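Local atomic coordinates of muramoyltetrapeptide carboxypeptidase (Oxalobacter formigenes OXCC13, PDB entry 6UUK), a protein that probably acts as a serine-type carboxypeptidase of the S66 family, cleaving the terminal residue from muramoyl-tetrapeptides of the bacterial cell wall. Residues L147-E158 with S168-D177; E215-L226 with P236-D247. All coordinates share one frame; numbering follows the deposited sequence.

Contact 1. Residues L147-E158 with S168-D177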
loop_
_atom_site.group_PDB
_atom_site.type_symbol
_atom_site.label_atom_id
_atom_site.label_comp_id
_atom_site.label_asym_id
_atom_site.label_seq_id
_atom_site.Cartn_x
_atom_site.Cartn_y
_atom_site.Cartn_z
ATOM N N LEU B 147 -9.355 -15.402 -22.153
ATOM C CA LEU B 147 -8.353 -14.341 -22.250
ATOM C C LEU B 147 -8.849 -13.159 -21.425
ATOM O O LEU B 147 -9.616 -12.321 -21.899
ATOM C CB LEU B 147 -8.104 -13.958 -23.706
ATOM C CG LEU B 147 -7.045 -14.742 -24.488
ATOM C CD1 LEU B 147 -7.327 -16.239 -24.496
ATOM C CD2 LEU B 147 -6.938 -14.211 -25.911
ATOM N N PHE B 148 -8.402 -13.096 -20.172
ATOM C CA PHE B 148 -8.824 -12.041 -19.262
ATOM C C PHE B 148 -8.012 -10.775 -19.509
ATOM O O PHE B 148 -6.782 -10.822 -19.599
ATOM C CB PHE B 148 -8.666 -12.494 -17.811
ATOM C CG PHE B 148 -9.532 -13.665 -17.441
ATOM C CD1 PHE B 148 -10.783 -13.468 -16.882
ATOM C CD2 PHE B 148 -9.095 -14.963 -17.654
ATOM C CE1 PHE B 148 -11.583 -14.543 -16.542
ATOM C CE2 PHE B 148 -9.891 -16.042 -17.316
ATOM C CZ PHE B 148 -11.136 -15.831 -16.759
ATOM N N VAL B 149 -8.704 -9.642 -19.620
ATOM C CA VAL B 149 -8.066 -8.348 -19.815
ATOM C C VAL B 149 -8.561 -7.389 -18.742
ATOM O O VAL B 149 -9.653 -7.553 -18.189
ATOM C CB VAL B 149 -8.329 -7.772 -21.226
ATOM C CG1 VAL B 149 -7.848 -8.740 -22.298
ATOM C CG2 VAL B 149 -9.798 -7.459 -21.412
ATOM N N GLY B 150 -7.748 -6.389 -18.448
ATOM C CA GLY B 150 -8.092 -5.404 -17.442
ATOM C C GLY B 150 -6.843 -4.790 -16.844
ATOM O O GLY B 150 -5.720 -5.173 -17.159
ATOM N N HIS B 151 -7.070 -3.818 -15.967
ATOM C CA HIS B 151 -5.989 -3.119 -15.282
ATOM C C HIS B 151 -6.545 -2.532 -13.986
ATOM O O HIS B 151 -7.664 -2.852 -13.573
ATOM C CB HIS B 151 -5.371 -2.045 -16.183
ATOM C CG HIS B 151 -6.304 -0.918 -16.507
ATOM N ND1 HIS B 151 -7.170 -0.953 -17.579
ATOM C CD2 HIS B 151 -6.504 0.275 -15.901
ATOM C CE1 HIS B 151 -7.865 0.170 -17.618
ATOM N NE2 HIS B 151 -7.478 0.933 -16.612
ATOM N N SER B 152 -5.754 -1.670 -13.346
ATOM C CA SER B 152 -6.117 -0.999 -12.093
ATOM C C SER B 152 -6.334 -2.070 -11.032
ATOM O O SER B 152 -5.411 -2.869 -10.791
ATOM C CB SER B 152 -7.302 -0.066 -12.348
ATOM O OG SER B 152 -7.717 0.569 -11.148
ATOM N N ASP B 153 -7.498 -2.136 -10.381
ATOM C CA ASP B 153 -7.738 -3.148 -9.357
ATOM C C ASP B 153 -7.723 -4.559 -9.929
ATOM O O ASP B 153 -7.501 -5.517 -9.180
ATOM C CB ASP B 153 -9.071 -2.870 -8.660
ATOM C CG ASP B 153 -9.380 -3.870 -7.564
ATOM O OD1 ASP B 153 -8.646 -3.895 -6.553
ATOM O OD2 ASP B 153 -10.362 -4.626 -7.711
ATOM N N PHE B 154 -7.941 -4.709 -11.236
ATOM C CA PHE B 154 -7.936 -6.027 -11.859
ATOM C C PHE B 154 -6.548 -6.654 -11.905
ATOM O O PHE B 154 -6.431 -7.827 -12.275
ATOM C CB PHE B 154 -8.518 -5.937 -13.271
ATOM C CG PHE B 154 -9.046 -7.240 -13.796
ATOM C CD1 PHE B 154 -10.191 -7.802 -13.256
ATOM C CD2 PHE B 154 -8.409 -7.896 -14.834
ATOM C CE1 PHE B 154 -10.685 -9.000 -13.736
ATOM C CE2 PHE B 154 -8.898 -9.094 -15.320
ATOM C CZ PHE B 154 -10.039 -9.645 -14.771
ATOM N N THR B 155 -5.501 -5.905 -11.547
ATOM C CA THR B 155 -4.175 -6.500 -11.418
ATOM C C THR B 155 -4.162 -7.585 -10.349
ATOM O O THR B 155 -3.437 -8.578 -10.478
ATOM C CB THR B 155 -3.142 -5.416 -11.096
ATOM O OG1 THR B 155 -3.177 -4.403 -12.109
ATOM C CG2 THR B 155 -1.738 -6.005 -11.030
ATOM N N VAL B 156 -4.964 -7.416 -9.294
ATOM C CA VAL B 156 -5.088 -8.445 -8.265
ATOM C C VAL B 156 -5.597 -9.746 -8.871
ATOM O O VAL B 156 -5.111 -10.836 -8.542
ATOM C CB VAL B 156 -6.004 -7.948 -7.130
ATOM C CG1 VAL B 156 -6.312 -9.068 -6.150
ATOM C CG2 VAL B 156 -5.367 -6.765 -6.414
ATOM N N PHE B 157 -6.576 -9.654 -9.773
ATOM C CA PHE B 157 -7.105 -10.849 -10.421
ATOM C C PHE B 157 -6.067 -11.509 -11.317
ATOM O O PHE B 157 -6.043 -12.739 -11.435
ATOM C CB PHE B 157 -8.354 -10.491 -11.228
ATOM C CG PHE B 157 -9.092 -11.682 -11.775
ATOM C CD1 PHE B 157 -8.761 -12.215 -13.011
ATOM C CD2 PHE B 157 -10.125 -12.261 -11.059
ATOM C CE1 PHE B 157 -9.441 -13.305 -13.516
ATOM C CE2 PHE B 157 -10.807 -13.352 -11.561
ATOM C CZ PHE B 157 -10.465 -13.874 -12.791
ATOM N N GLU B 158 -5.202 -10.714 -11.947
ATOM C CA GLU B 158 -4.243 -11.253 -12.901
ATOM C C GLU B 158 -3.015 -11.860 -12.237
ATOM O O GLU B 158 -2.322 -12.664 -12.870
ATOM C CB GLU B 158 -3.813 -10.161 -13.882
ATOM C CG GLU B 158 -4.953 -9.609 -14.721
ATOM C CD GLU B 158 -4.475 -8.700 -15.833
ATOM O OE1 GLU B 158 -3.247 -8.510 -15.966
ATOM O OE2 GLU B 158 -5.329 -8.175 -16.578
ATOM N N SER B 168 -2.620 -13.640 -18.585
ATOM C CA SER B 168 -3.634 -12.604 -18.700
ATOM C C SER B 168 -3.065 -11.427 -19.484
ATOM O O SER B 168 -1.889 -11.405 -19.854
ATOM C CB SER B 168 -4.121 -12.174 -17.316
ATOM O OG SER B 168 -3.033 -11.807 -16.487
ATOM N N PHE B 169 -3.914 -10.434 -19.734
ATOM C CA PHE B 169 -3.539 -9.271 -20.530
ATOM C C PHE B 169 -3.841 -8.006 -19.745
ATOM O O PHE B 169 -4.993 -7.765 -19.371
ATOM C CB PHE B 169 -4.277 -9.260 -21.871
ATOM C CG PHE B 169 -3.938 -10.421 -22.759
ATOM C CD1 PHE B 169 -2.896 -10.335 -23.666
ATOM C CD2 PHE B 169 -4.659 -11.601 -22.682
ATOM C CE1 PHE B 169 -2.582 -11.403 -24.485
ATOM C CE2 PHE B 169 -4.347 -12.672 -23.496
ATOM C CZ PHE B 169 -3.308 -12.573 -24.398
ATOM N N SER B 170 -2.813 -7.200 -19.500
ATOM C CA SER B 170 -2.973 -5.914 -18.827
ATOM C C SER B 170 -3.270 -4.873 -19.898
ATOM O O SER B 170 -2.361 -4.367 -20.558
ATOM C CB SER B 170 -1.725 -5.567 -18.024
ATOM O OG SER B 170 -2.015 -4.612 -17.019
ATOM N N GLY B 171 -4.550 -4.557 -20.080
ATOM C CA GLY B 171 -4.964 -3.650 -21.122
ATOM C C GLY B 171 -6.156 -2.796 -20.740
ATOM O O GLY B 171 -6.288 -2.339 -19.601
ATOM N N PRO B 172 -7.051 -2.568 -21.695
ATOM C CA PRO B 172 -8.177 -1.660 -21.464
ATOM C C PRO B 172 -9.322 -2.343 -20.726
ATOM O O PRO B 172 -9.378 -3.565 -20.585
ATOM C CB PRO B 172 -8.595 -1.267 -22.883
ATOM C CG PRO B 172 -8.268 -2.476 -23.694
ATOM C CD PRO B 172 -7.023 -3.071 -23.080
HETATM N N MSE B 173 -10.245 -1.512 -20.250
HETATM C CA MSE B 173 -11.471 -1.989 -19.620
HETATM C C MSE B 173 -12.679 -1.268 -20.206
HETATM O O MSE B 173 -12.536 -0.394 -21.060
HETATM C CB MSE B 173 -11.425 -1.785 -18.104
HETATM C CG MSE B 173 -10.369 -2.608 -17.389
HETATM SE SE MSE B 173 -10.540 -2.522 -15.448
HETATM C CE MSE B 173 -10.364 -0.594 -15.211
ATOM N N ILE B 174 -13.872 -1.639 -19.742
ATOM C CA ILE B 174 -15.081 -0.960 -20.195
ATOM C C ILE B 174 -15.172 0.434 -19.585
ATOM O O ILE B 174 -15.778 1.338 -20.173
ATOM C CB ILE B 174 -16.320 -1.816 -19.865
ATOM C CG1 ILE B 174 -16.231 -3.172 -20.565
ATOM C CG2 ILE B 174 -17.604 -1.111 -20.273
ATOM C CD1 ILE B 174 -16.299 -3.082 -22.075
ATOM N N GLN B 175 -14.545 0.640 -18.424
ATOM C CA GLN B 175 -14.667 1.865 -17.638
ATOM C C GLN B 175 -14.484 3.138 -18.459
ATOM O O GLN B 175 -15.438 3.899 -18.648
ATOM C CB GLN B 175 -13.658 1.848 -16.488
ATOM N N SER B 176 -13.266 3.384 -18.949
ATOM C CA SER B 176 -12.970 4.621 -19.661
ATOM C C SER B 176 -12.303 4.390 -21.012
ATOM O O SER B 176 -11.762 5.340 -21.589
ATOM C CB SER B 176 -12.088 5.534 -18.802
ATOM O OG SER B 176 -12.736 5.872 -17.587
ATOM N N ASP B 177 -12.324 3.164 -21.534
ATOM C CA ASP B 177 -11.726 2.865 -22.829
ATOM C C ASP B 177 -12.745 2.581 -23.920
ATOM O O ASP B 177 -12.438 2.779 -25.097
ATOM C CB ASP B 177 -10.772 1.672 -22.711
ATOM C CG ASP B 177 -9.570 1.974 -21.839
ATOM O OD1 ASP B 177 -8.832 2.933 -22.153
ATOM O OD2 ASP B 177 -9.369 1.264 -20.832
#
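M173, a selenomethionine, folds over one face of the H151 ring just past the parallel strands 147-150 and 168-170. Its CB lies 4.1 Å from H151 CE1. CG then settles 3.6 Å from CA of G150, and SE rests 3.4 Å from the carbonyl O of H151. At the tip CE comes over one face of the imidazole, 3.7 Å from the H151 ring centroid, a CH-pi contact displaced toward CE1 and NE2. The chain is extended as far as SE, and the turn at chi3 (-58°) folds the methyl onto the ring. The same ring is held at its edge, where H151 ND1 donates to G171 O over 2.6 Å, the oxygen tilted 28° from the ring plane. That bond and the methyl over the face limit its rotation beside the predicted nucleophile S152, whose OG bonds to G125 O, and H316 meets the ring edge-to-face. G150 has backbone angles that suit glycine and lies close to the F154 ring. Between the strands F169 N donates to F148 O (2.9 Å). In turn, G150 N donates to F169 O. The F169 ring reaches CG of L147 with its CE2 (3.5 Å). From helix 155-163, the E158 carboxylate brings OE2 within 2.8 Å of F169 O, two acceptors that would probably favour a protonated glutamate. Strand 119-122 flanks this pair beside 147-150 and strand 323-325 beside 168-170; V149 and F169 pack against helix 185-196, and E158 and S170 both meet V325.

Contact 2. Residues E215-L226 with P236-D247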
loop_
_atom_site.group_PDB
_atom_site.type_symbol
_atom_site.label_atom_id
_atom_site.label_comp_id
_atom_site.label_asym_id
_atom_site.label_seq_id
_atom_site.Cartn_x
_atom_site.Cartn_y
_atom_site.Cartn_z
ATOM N N GLU B 215 15.656 -10.729 -21.470
ATOM C CA GLU B 215 14.524 -11.493 -21.986
ATOM C C GLU B 215 13.998 -12.381 -20.871
ATOM O O GLU B 215 14.735 -13.223 -20.351
ATOM C CB GLU B 215 14.932 -12.329 -23.201
ATOM C CG GLU B 215 13.841 -13.253 -23.718
ATOM C CD GLU B 215 14.252 -13.991 -24.977
ATOM O OE1 GLU B 215 15.197 -13.535 -25.654
ATOM O OE2 GLU B 215 13.630 -15.029 -25.288
ATOM N N GLY B 216 12.736 -12.193 -20.506
ATOM C CA GLY B 216 12.146 -12.969 -19.440
ATOM C C GLY B 216 10.636 -12.903 -19.478
ATOM O O GLY B 216 10.038 -12.409 -20.436
ATOM N N THR B 217 10.024 -13.412 -18.411
ATOM C CA THR B 217 8.571 -13.451 -18.304
ATOM C C THR B 217 8.046 -12.070 -17.932
ATOM O O THR B 217 8.433 -11.507 -16.902
ATOM C CB THR B 217 8.139 -14.487 -17.268
ATOM O OG1 THR B 217 8.657 -15.773 -17.629
ATOM C CG2 THR B 217 6.621 -14.564 -17.194
ATOM N N LEU B 218 7.165 -11.525 -18.769
ATOM C CA LEU B 218 6.585 -10.214 -18.515
ATOM C C LEU B 218 5.422 -10.337 -17.539
ATOM O O LEU B 218 4.542 -11.186 -17.713
ATOM C CB LEU B 218 6.113 -9.579 -19.822
ATOM C CG LEU B 218 5.597 -8.142 -19.730
ATOM C CD1 LEU B 218 6.723 -7.190 -19.353
ATOM C CD2 LEU B 218 4.947 -7.718 -21.036
ATOM N N TRP B 219 5.418 -9.484 -16.518
ATOM C CA TRP B 219 4.361 -9.504 -15.516
ATOM C C TRP B 219 4.374 -8.187 -14.757
ATOM O O TRP B 219 5.352 -7.437 -14.796
ATOM C CB TRP B 219 4.523 -10.685 -14.554
ATOM C CG TRP B 219 5.719 -10.582 -13.659
ATOM C CD1 TRP B 219 7.028 -10.704 -14.021
ATOM C CD2 TRP B 219 5.713 -10.352 -12.245
ATOM N NE1 TRP B 219 7.840 -10.555 -12.922
ATOM C CE2 TRP B 219 7.056 -10.339 -11.819
ATOM C CE3 TRP B 219 4.703 -10.151 -11.299
ATOM C CZ2 TRP B 219 7.415 -10.134 -10.488
ATOM C CZ3 TRP B 219 5.061 -9.948 -9.979
ATOM C CH2 TRP B 219 6.406 -9.941 -9.586
ATOM N N GLY B 220 3.267 -7.916 -14.066
ATOM C CA GLY B 220 3.105 -6.716 -13.279
ATOM C C GLY B 220 1.766 -6.073 -13.555
ATOM O O GLY B 220 0.814 -6.730 -13.989
ATOM N N GLY B 221 1.693 -4.769 -13.297
ATOM C CA GLY B 221 0.470 -4.023 -13.512
ATOM C C GLY B 221 0.394 -2.753 -12.689
ATOM O O GLY B 221 1.239 -1.864 -12.825
ATOM N N ASN B 222 -0.618 -2.656 -11.831
ATOM C CA ASN B 222 -0.787 -1.483 -10.986
ATOM C C ASN B 222 0.139 -1.573 -9.779
ATOM O O ASN B 222 0.216 -2.616 -9.122
ATOM C CB ASN B 222 -2.242 -1.357 -10.538
ATOM C CG ASN B 222 -2.497 -0.101 -9.730
ATOM O OD1 ASN B 222 -2.448 -0.121 -8.501
ATOM N ND2 ASN B 222 -2.769 1.002 -10.418
ATOM N N LEU B 223 0.841 -0.474 -9.489
ATOM C CA LEU B 223 1.823 -0.488 -8.408
ATOM C C LEU B 223 1.157 -0.659 -7.048
ATOM O O LEU B 223 1.695 -1.344 -6.170
ATOM C CB LEU B 223 2.656 0.793 -8.440
ATOM C CG LEU B 223 3.711 0.936 -7.342
ATOM C CD1 LEU B 223 4.706 -0.215 -7.397
ATOM C CD2 LEU B 223 4.426 2.272 -7.451
ATOM N N THR B 224 -0.012 -0.044 -6.852
ATOM C CA THR B 224 -0.698 -0.163 -5.570
ATOM C C THR B 224 -1.186 -1.588 -5.336
ATOM O O THR B 224 -1.146 -2.088 -4.205
ATOM C CB THR B 224 -1.865 0.824 -5.503
ATOM O OG1 THR B 224 -1.381 2.153 -5.737
ATOM C CG2 THR B 224 -2.538 0.772 -4.139
HETATM N N MSE B 225 -1.637 -2.260 -6.390
HETATM C CA MSE B 225 -2.147 -3.619 -6.266
HETATM C C MSE B 225 -1.012 -4.629 -6.127
HETATM O O MSE B 225 -1.183 -5.685 -5.521
HETATM C CB MSE B 225 -3.024 -3.971 -7.469
HETATM C CG MSE B 225 -4.068 -2.915 -7.785
HETATM SE SE MSE B 225 -5.161 -2.454 -6.236
HETATM C CE MSE B 225 -5.954 -0.803 -6.909
ATOM N N LEU B 226 0.152 -4.298 -6.692
ATOM C CA LEU B 226 1.311 -5.174 -6.560
ATOM C C LEU B 226 1.921 -5.082 -5.167
ATOM O O LEU B 226 2.259 -6.104 -4.561
ATOM C CB LEU B 226 2.351 -4.839 -7.630
ATOM C CG LEU B 226 2.017 -5.297 -9.050
ATOM C CD1 LEU B 226 3.104 -4.876 -10.024
ATOM C CD2 LEU B 226 1.813 -6.804 -9.089
ATOM N N PRO B 236 2.796 -13.835 -7.494
ATOM C CA PRO B 236 3.499 -14.805 -8.337
ATOM C C PRO B 236 4.979 -14.854 -7.998
ATOM O O PRO B 236 5.573 -13.871 -7.549
ATOM C CB PRO B 236 3.264 -14.282 -9.759
ATOM C CG PRO B 236 2.067 -13.395 -9.650
ATOM C CD PRO B 236 2.145 -12.779 -8.288
ATOM N N ASP B 237 5.571 -16.023 -8.218
ATOM C CA ASP B 237 6.979 -16.260 -7.914
ATOM C C ASP B 237 7.776 -16.334 -9.215
ATOM O O ASP B 237 8.334 -17.369 -9.595
ATOM C CB ASP B 237 7.131 -17.529 -7.088
ATOM C CG ASP B 237 8.516 -17.679 -6.494
ATOM O OD1 ASP B 237 9.385 -16.803 -6.712
ATOM O OD2 ASP B 237 8.732 -18.685 -5.793
ATOM N N ILE B 238 7.807 -15.194 -9.900
ATOM C CA ILE B 238 8.514 -15.052 -11.167
ATOM C C ILE B 238 9.992 -14.823 -10.874
ATOM O O ILE B 238 10.357 -13.879 -10.165
ATOM C CB ILE B 238 7.924 -13.899 -11.993
ATOM C CG1 ILE B 238 6.419 -14.096 -12.173
ATOM C CG2 ILE B 238 8.598 -13.791 -13.356
ATOM C CD1 ILE B 238 6.063 -15.378 -12.886
ATOM N N SER B 239 10.841 -15.687 -11.418
ATOM C CA SER B 239 12.282 -15.610 -11.230
ATOM C C SER B 239 12.908 -15.194 -12.551
ATOM O O SER B 239 12.770 -15.901 -13.554
ATOM C CB SER B 239 12.845 -16.951 -10.758
ATOM O OG SER B 239 14.261 -16.916 -10.699
ATOM N N GLY B 240 13.569 -14.042 -12.555
ATOM C CA GLY B 240 14.234 -13.567 -13.756
ATOM C C GLY B 240 13.299 -13.044 -14.827
ATOM O O GLY B 240 13.542 -13.271 -16.019
ATOM N N GLY B 241 12.232 -12.350 -14.431
ATOM C CA GLY B 241 11.285 -11.794 -15.369
ATOM C C GLY B 241 11.464 -10.293 -15.555
ATOM O O GLY B 241 12.338 -9.654 -14.974
ATOM N N ILE B 242 10.601 -9.735 -16.398
ATOM C CA ILE B 242 10.581 -8.306 -16.687
ATOM C C ILE B 242 9.318 -7.735 -16.057
ATOM O O ILE B 242 8.203 -8.013 -16.518
ATOM C CB ILE B 242 10.636 -8.026 -18.194
ATOM C CG1 ILE B 242 11.839 -8.736 -18.821
ATOM C CG2 ILE B 242 10.708 -6.531 -18.457
ATOM C CD1 ILE B 242 11.984 -8.499 -20.308
ATOM N N LEU B 243 9.487 -6.942 -15.005
ATOM C CA LEU B 243 8.376 -6.415 -14.225
ATOM C C LEU B 243 8.058 -4.991 -14.665
ATOM O O LEU B 243 8.964 -4.165 -14.812
ATOM C CB LEU B 243 8.707 -6.445 -12.732
ATOM C CG LEU B 243 7.634 -5.950 -11.760
ATOM C CD1 LEU B 243 6.422 -6.863 -11.781
ATOM C CD2 LEU B 243 8.198 -5.840 -10.354
ATOM N N PHE B 244 6.772 -4.711 -14.873
ATOM C CA PHE B 244 6.304 -3.381 -15.232
ATOM C C PHE B 244 5.253 -2.915 -14.234
ATOM O O PHE B 244 4.456 -3.713 -13.729
ATOM C CB PHE B 244 5.730 -3.349 -16.660
ATOM C CG PHE B 244 4.456 -4.131 -16.827
ATOM C CD1 PHE B 244 4.490 -5.490 -17.093
ATOM C CD2 PHE B 244 3.224 -3.503 -16.735
ATOM C CE1 PHE B 244 3.319 -6.209 -17.252
ATOM C CE2 PHE B 244 2.051 -4.217 -16.892
ATOM C CZ PHE B 244 2.099 -5.572 -17.152
ATOM N N VAL B 245 5.259 -1.611 -13.947
ATOM C CA VAL B 245 4.354 -1.016 -12.971
ATOM C C VAL B 245 3.818 0.304 -13.509
ATOM O O VAL B 245 4.399 0.923 -14.404
ATOM C CB VAL B 245 5.034 -0.788 -11.602
ATOM C CG1 VAL B 245 5.370 -2.113 -10.939
ATOM C CG2 VAL B 245 6.284 0.064 -11.766
ATOM N N GLU B 246 2.690 0.730 -12.942
ATOM C CA GLU B 246 2.079 2.012 -13.263
ATOM C C GLU B 246 1.113 2.376 -12.144
ATOM O O GLU B 246 0.702 1.519 -11.357
ATOM C CB GLU B 246 1.364 1.978 -14.620
ATOM C CG GLU B 246 0.334 0.864 -14.784
ATOM C CD GLU B 246 -0.997 1.182 -14.128
ATOM O OE1 GLU B 246 -1.652 0.246 -13.624
ATOM O OE2 GLU B 246 -1.386 2.368 -14.114
ATOM N N ASP B 247 0.750 3.655 -12.087
ATOM C CA ASP B 247 -0.147 4.145 -11.048
ATOM C C ASP B 247 -0.604 5.551 -11.414
ATOM O O ASP B 247 -0.083 6.174 -12.342
ATOM C CB ASP B 247 0.530 4.136 -9.674
ATOM C CG ASP B 247 -0.399 3.678 -8.569
ATOM O OD1 ASP B 247 -1.628 3.848 -8.714
ATOM O OD2 ASP B 247 0.100 3.147 -7.555
HETATM O O HOH W 1 11.284 -15.272 -16.247
#
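The indole of W219 is clamped between two aliphatic side chains from 236-247. L243 CD1 sits over the centre of its six-membered ring, 3.4 Å from the W219 ring plane, and I238 CG1 covers the five-membered ring from the opposite face. With CG set between backbone N and carbonyl carbon (chi1 68°), the ring lies over strand 242-247, and NE1 is taken by Q271 OE1. A serine at this position would probably leave I238 and L243 without the plate between them and deprive Q271 OE1 of the indole N-H. F244 lays one ring face on the G220-G221 peptide, 3.6 Å from the ring plane to G221 N. Where strand 215-222 gives way to the helix, T224 OG1 donates to the syn lone pair of D247 OD2 over 2.5 Å, while N222 OD1 caps the helix by accepting from M225 N. E246 bends at chi2 (80°), bringing OE1 across N222 for a weak bond from ND2, while OE2 accepts weakly from H316 ND1. This is a parallel beta-alpha-beta crossover in the C-terminal domain of the S66 fold, its second strand delivering E246, a predicted member of the charge relay.

In the fold
Following the chain, contact 1 comes first: strand 147-150, helix 155-163 and strand 168-170 form one beta-alpha-beta unit, and 147-158 meeting 168-177 closes it. Contact 2 opens only afterwards, pairing 215-226 with 236-247 through a second unit built on helix 223-228. The two closures therefore stand in series, neither enclosing nor crossing the other, and each belongs to a different mixed sheet. They still touch: T155 OG1 probably hydrogen-bonds to N222 N (3.1 Å), and S152 O packs against CG of M225 (3.3 Å). H316 bridges them further, lying beside S152 of contact 1 and E246 of contact 2, consistent with a catalytic site assembled between the two sheets.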